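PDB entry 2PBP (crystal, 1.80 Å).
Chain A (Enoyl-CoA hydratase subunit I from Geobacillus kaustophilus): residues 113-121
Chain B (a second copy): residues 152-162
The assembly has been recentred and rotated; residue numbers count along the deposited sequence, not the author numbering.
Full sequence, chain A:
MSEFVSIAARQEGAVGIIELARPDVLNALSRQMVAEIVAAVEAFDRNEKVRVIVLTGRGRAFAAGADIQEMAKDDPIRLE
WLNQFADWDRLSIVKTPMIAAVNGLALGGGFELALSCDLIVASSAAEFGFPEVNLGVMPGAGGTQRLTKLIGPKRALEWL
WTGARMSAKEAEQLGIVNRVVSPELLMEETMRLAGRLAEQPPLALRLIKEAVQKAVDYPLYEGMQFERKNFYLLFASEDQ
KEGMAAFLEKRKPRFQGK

Chain A, residues 113-121: LALSCDLIV
Chain B (152-162) GPKRALEWLWT

A single buried lysine, reaching from a helix of chain B to backbone carbonyl groups of chain A, where a helix gives way to a strand, anchors this contact, and a small apolar patch of leucine and tryptophan side chains extends it along the same helix.

Chain A enters in a helix that includes Leu A113 to Leu A115, runs through a turn at Cys A117 and Asp A118, and leaves as a strand, Leu A119 to Val A121. The turn is set by phi/psi of -84/166 at Cys A117 and -82/-34 at Asp A118, before extended values of -138/151 at Leu A119 and -129/122 at Ile A120. Chain B supplies a helix from Pro B153 to Thr B162, preceded by Gly B152 at the N-cap position. The phi/psi of 88/157 at Gly B152 would jam a CB against the preceding carbonyl oxygen, so glycine fits there. Strand and helix cross almost at right angles, 93° between their directions, with axes 8.4 Å apart at closest approach. In register, Leu A119 lies nearest Lys B154, the CA atoms of the two being 5.4 Å apart.

Lys B154 points its CA-to-CB bond sideways, yet its m, m, t, m rotamer carries the ammonium group into chain A. There Lys B154 NZ donates to Leu A115 O at 3.0 Å and to Cys A117 O at 2.9 Å. A third polar link runs through a water, which accepts from Lys B154 NZ at 2.8 Å and donates to Asp A118 O at 2.9 Å. Lysine suits the site because it joins a long apolar arm to a donor that can serve several acceptors. The arm is packed too: Lys B154 CE lies 3.6 Å from Ile A120 CD1, and Lys B154 CD lies 3.4 Å from Asp A118 O. With 114 Å² covered by the chain A stretch, Lys B154 has the largest share of the 395 Å² buried between the stretches.

Leu A119 points away at CA-to-CB, but its m, t rotamer brings its methyl groups back to the helix. Leu A119 CD2 sits 3.3 Å from Lys B154 O and 4.2 Å from Leu B157 CB, while Leu A119 CD1 meets the edge of the Trp B161 ring, 4.0 Å from Trp B161 CZ3. The branched end of leucine thus touches successive turns of the helix.

Leu B157 (m, t) and Trp B161 (chi1 -80°, chi2 -11°) both point toward chain A. They are four residues apart, and Trp B161 N donates to Leu B157 O at 2.8 Å, so the helix presents them on one side. Asp A118, with chi1 and chi2 both -54°, packs its methylene against them: Asp A118 CB is 3.7 Å from Leu B157 CD1 and 3.5 Å from Trp B161 CH2. Its carboxylate atom OD2 is hydrogen-bonded elsewhere in the structure, as is Trp B161 NE1, so these polar atoms are satisfied despite burial.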

# COMPACT_ATOMS: atom_id res chain seq x y z
N LEU A 113 13.86 -14.87 -3.66
CA LEU A 113 14.24 -14.66 -2.27
C LEU A 113 14.13 -13.17 -1.93
O LEU A 113 13.60 -12.80 -0.89
CB LEU A 113 15.68 -15.15 -2.02
CG LEU A 113 16.22 -14.98 -0.60
CD1 LEU A 113 15.36 -15.76 0.40
CD2 LEU A 113 17.67 -15.46 -0.54
N ALA A 114 14.63 -12.32 -2.82
CA ALA A 114 14.56 -10.88 -2.58
C ALA A 114 13.10 -10.43 -2.51
O ALA A 114 12.72 -9.63 -1.65
CB ALA A 114 15.29 -10.11 -3.68
N LEU A 115 12.27 -10.95 -3.42
CA LEU A 115 10.86 -10.59 -3.45
C LEU A 115 10.12 -11.03 -2.19
O LEU A 115 9.09 -10.45 -1.83
CB LEU A 115 10.19 -11.19 -4.70
CG LEU A 115 10.65 -10.60 -6.04
CD1 LEU A 115 10.10 -11.43 -7.19
CD2 LEU A 115 10.19 -9.15 -6.17
N SER A 116 10.64 -12.06 -1.52
CA SER A 116 10.03 -12.57 -0.29
C SER A 116 10.28 -11.62 0.89
O SER A 116 9.63 -11.72 1.92
CB SER A 116 10.58 -13.96 0.05
OG SER A 116 10.25 -14.90 -0.96
N CYS A 117 11.22 -10.70 0.73
CA CYS A 117 11.51 -9.74 1.79
C CYS A 117 10.53 -8.57 1.69
O CYS A 117 9.84 -8.42 0.69
CB CYS A 117 12.95 -9.24 1.67
SG CYS A 117 14.17 -10.55 1.99
N ASP A 118 10.45 -7.76 2.74
CA ASP A 118 9.52 -6.63 2.77
C ASP A 118 10.02 -5.39 2.05
O ASP A 118 9.22 -4.63 1.48
CB ASP A 118 9.20 -6.27 4.22
CG ASP A 118 8.70 -7.46 5.00
OD1 ASP A 118 7.73 -8.10 4.54
OD2 ASP A 118 9.29 -7.77 6.07
N LEU A 119 11.32 -5.17 2.10
CA LEU A 119 11.95 -4.03 1.45
C LEU A 119 13.21 -4.54 0.79
O LEU A 119 13.83 -5.49 1.27
CB LEU A 119 12.34 -2.95 2.46
CG LEU A 119 11.27 -2.33 3.36
CD1 LEU A 119 11.93 -1.37 4.34
CD2 LEU A 119 10.24 -1.60 2.51
N ILE A 120 13.61 -3.90 -0.30
CA ILE A 120 14.82 -4.30 -1.00
C ILE A 120 15.74 -3.09 -1.23
O ILE A 120 15.32 -2.11 -1.83
CB ILE A 120 14.51 -4.93 -2.38
CG1 ILE A 120 13.61 -6.15 -2.22
CG2 ILE A 120 15.81 -5.31 -3.08
CD1 ILE A 120 12.95 -6.64 -3.51
N VAL A 121 16.96 -3.17 -0.72
CA VAL A 121 17.95 -2.12 -0.92
C VAL A 121 18.94 -2.78 -1.86
O VAL A 121 19.48 -3.84 -1.54
CB VAL A 121 18.67 -1.73 0.38
CG1 VAL A 121 19.74 -0.69 0.09
CG2 VAL A 121 17.66 -1.19 1.39
N GLY B 152 1.69 -0.93 -4.21
CA GLY B 152 2.38 -2.18 -3.93
C GLY B 152 2.91 -2.27 -2.51
O GLY B 152 3.14 -1.25 -1.88
N PRO B 153 3.13 -3.49 -1.99
CA PRO B 153 3.63 -3.68 -0.62
C PRO B 153 5.05 -3.18 -0.34
O PRO B 153 5.34 -2.74 0.77
CB PRO B 153 3.50 -5.18 -0.42
CG PRO B 153 3.77 -5.72 -1.79
CD PRO B 153 2.96 -4.79 -2.67
N LYS B 154 5.93 -3.27 -1.33
CA LYS B 154 7.32 -2.83 -1.15
C LYS B 154 7.39 -1.34 -0.82
O LYS B 154 8.03 -0.93 0.15
CB LYS B 154 8.14 -3.12 -2.42
CG LYS B 154 8.34 -4.61 -2.72
CD LYS B 154 9.42 -5.22 -1.83
CE LYS B 154 9.62 -6.71 -2.10
NZ LYS B 154 8.46 -7.54 -1.65
N ARG B 155 6.72 -0.52 -1.62
CA ARG B 155 6.73 0.91 -1.38
C ARG B 155 5.82 1.29 -0.21
O ARG B 155 6.16 2.17 0.58
CB ARG B 155 6.33 1.66 -2.66
CG ARG B 155 7.40 1.57 -3.75
CD ARG B 155 7.02 2.30 -5.02
NE ARG B 155 5.86 1.70 -5.67
CZ ARG B 155 5.58 1.82 -6.96
NH1 ARG B 155 6.37 2.53 -7.75
NH2 ARG B 155 4.50 1.23 -7.46
N ALA B 156 4.69 0.61 -0.08
CA ALA B 156 3.75 0.91 0.99
C ALA B 156 4.37 0.75 2.38
O ALA B 156 4.20 1.61 3.24
CB ALA B 156 2.52 0.03 0.87
N LEU B 157 5.08 -0.35 2.59
CA LEU B 157 5.69 -0.60 3.89
C LEU B 157 6.72 0.46 4.26
O LEU B 157 6.89 0.79 5.43
CB LEU B 157 6.32 -2.00 3.94
CG LEU B 157 5.28 -3.13 4.05
CD1 LEU B 157 5.96 -4.48 3.92
CD2 LEU B 157 4.55 -3.01 5.39
N GLU B 158 7.40 0.99 3.25
CA GLU B 158 8.39 2.03 3.49
C GLU B 158 7.69 3.22 4.16
O GLU B 158 8.12 3.70 5.21
CB GLU B 158 9.02 2.47 2.16
CG GLU B 158 10.24 3.36 2.29
CD GLU B 158 10.74 3.88 0.95
OE1 GLU B 158 10.85 3.07 0.01
OE2 GLU B 158 11.02 5.09 0.84
N TRP B 159 6.60 3.68 3.56
CA TRP B 159 5.86 4.81 4.10
C TRP B 159 5.14 4.52 5.41
O TRP B 159 5.14 5.35 6.32
CB TRP B 159 4.86 5.33 3.07
CG TRP B 159 5.52 5.82 1.82
CD1 TRP B 159 5.64 5.15 0.64
CD2 TRP B 159 6.20 7.07 1.66
NE1 TRP B 159 6.36 5.91 -0.26
CE2 TRP B 159 6.71 7.09 0.34
CE3 TRP B 159 6.43 8.17 2.49
CZ2 TRP B 159 7.44 8.17 -0.16
CZ3 TRP B 159 7.16 9.25 1.99
CH2 TRP B 159 7.65 9.24 0.68
N LEU B 160 4.53 3.34 5.50
CA LEU B 160 3.78 2.96 6.70
C LEU B 160 4.68 2.71 7.91
O LEU B 160 4.32 3.07 9.03
CB LEU B 160 2.93 1.72 6.41
CG LEU B 160 1.82 1.94 5.37
CD1 LEU B 160 1.28 0.60 4.89
CD2 LEU B 160 0.71 2.78 5.99
N TRP B 161 5.84 2.10 7.69
CA TRP B 161 6.77 1.81 8.78
C TRP B 161 7.54 3.02 9.30
O TRP B 161 7.87 3.09 10.48
CB TRP B 161 7.78 0.74 8.34
CG TRP B 161 7.28 -0.68 8.38
CD1 TRP B 161 6.13 -1.14 8.96
CD2 TRP B 161 7.97 -1.83 7.89
NE1 TRP B 161 6.06 -2.51 8.86
CE2 TRP B 161 7.18 -2.96 8.21
CE3 TRP B 161 9.19 -2.02 7.22
CZ2 TRP B 161 7.57 -4.26 7.87
CZ3 TRP B 161 9.57 -3.31 6.88
CH2 TRP B 161 8.76 -4.42 7.21
N THR B 162 7.84 3.97 8.42
CA THR B 162 8.60 5.17 8.80
C THR B 162 7.76 6.38 9.18
O THR B 162 8.21 7.24 9.94
CB THR B 162 9.56 5.60 7.67
OG1 THR B 162 8.80 6.04 6.53
CG2 THR B 162 10.46 4.45 7.27
O HOH W 1 6.98 -6.09 0.28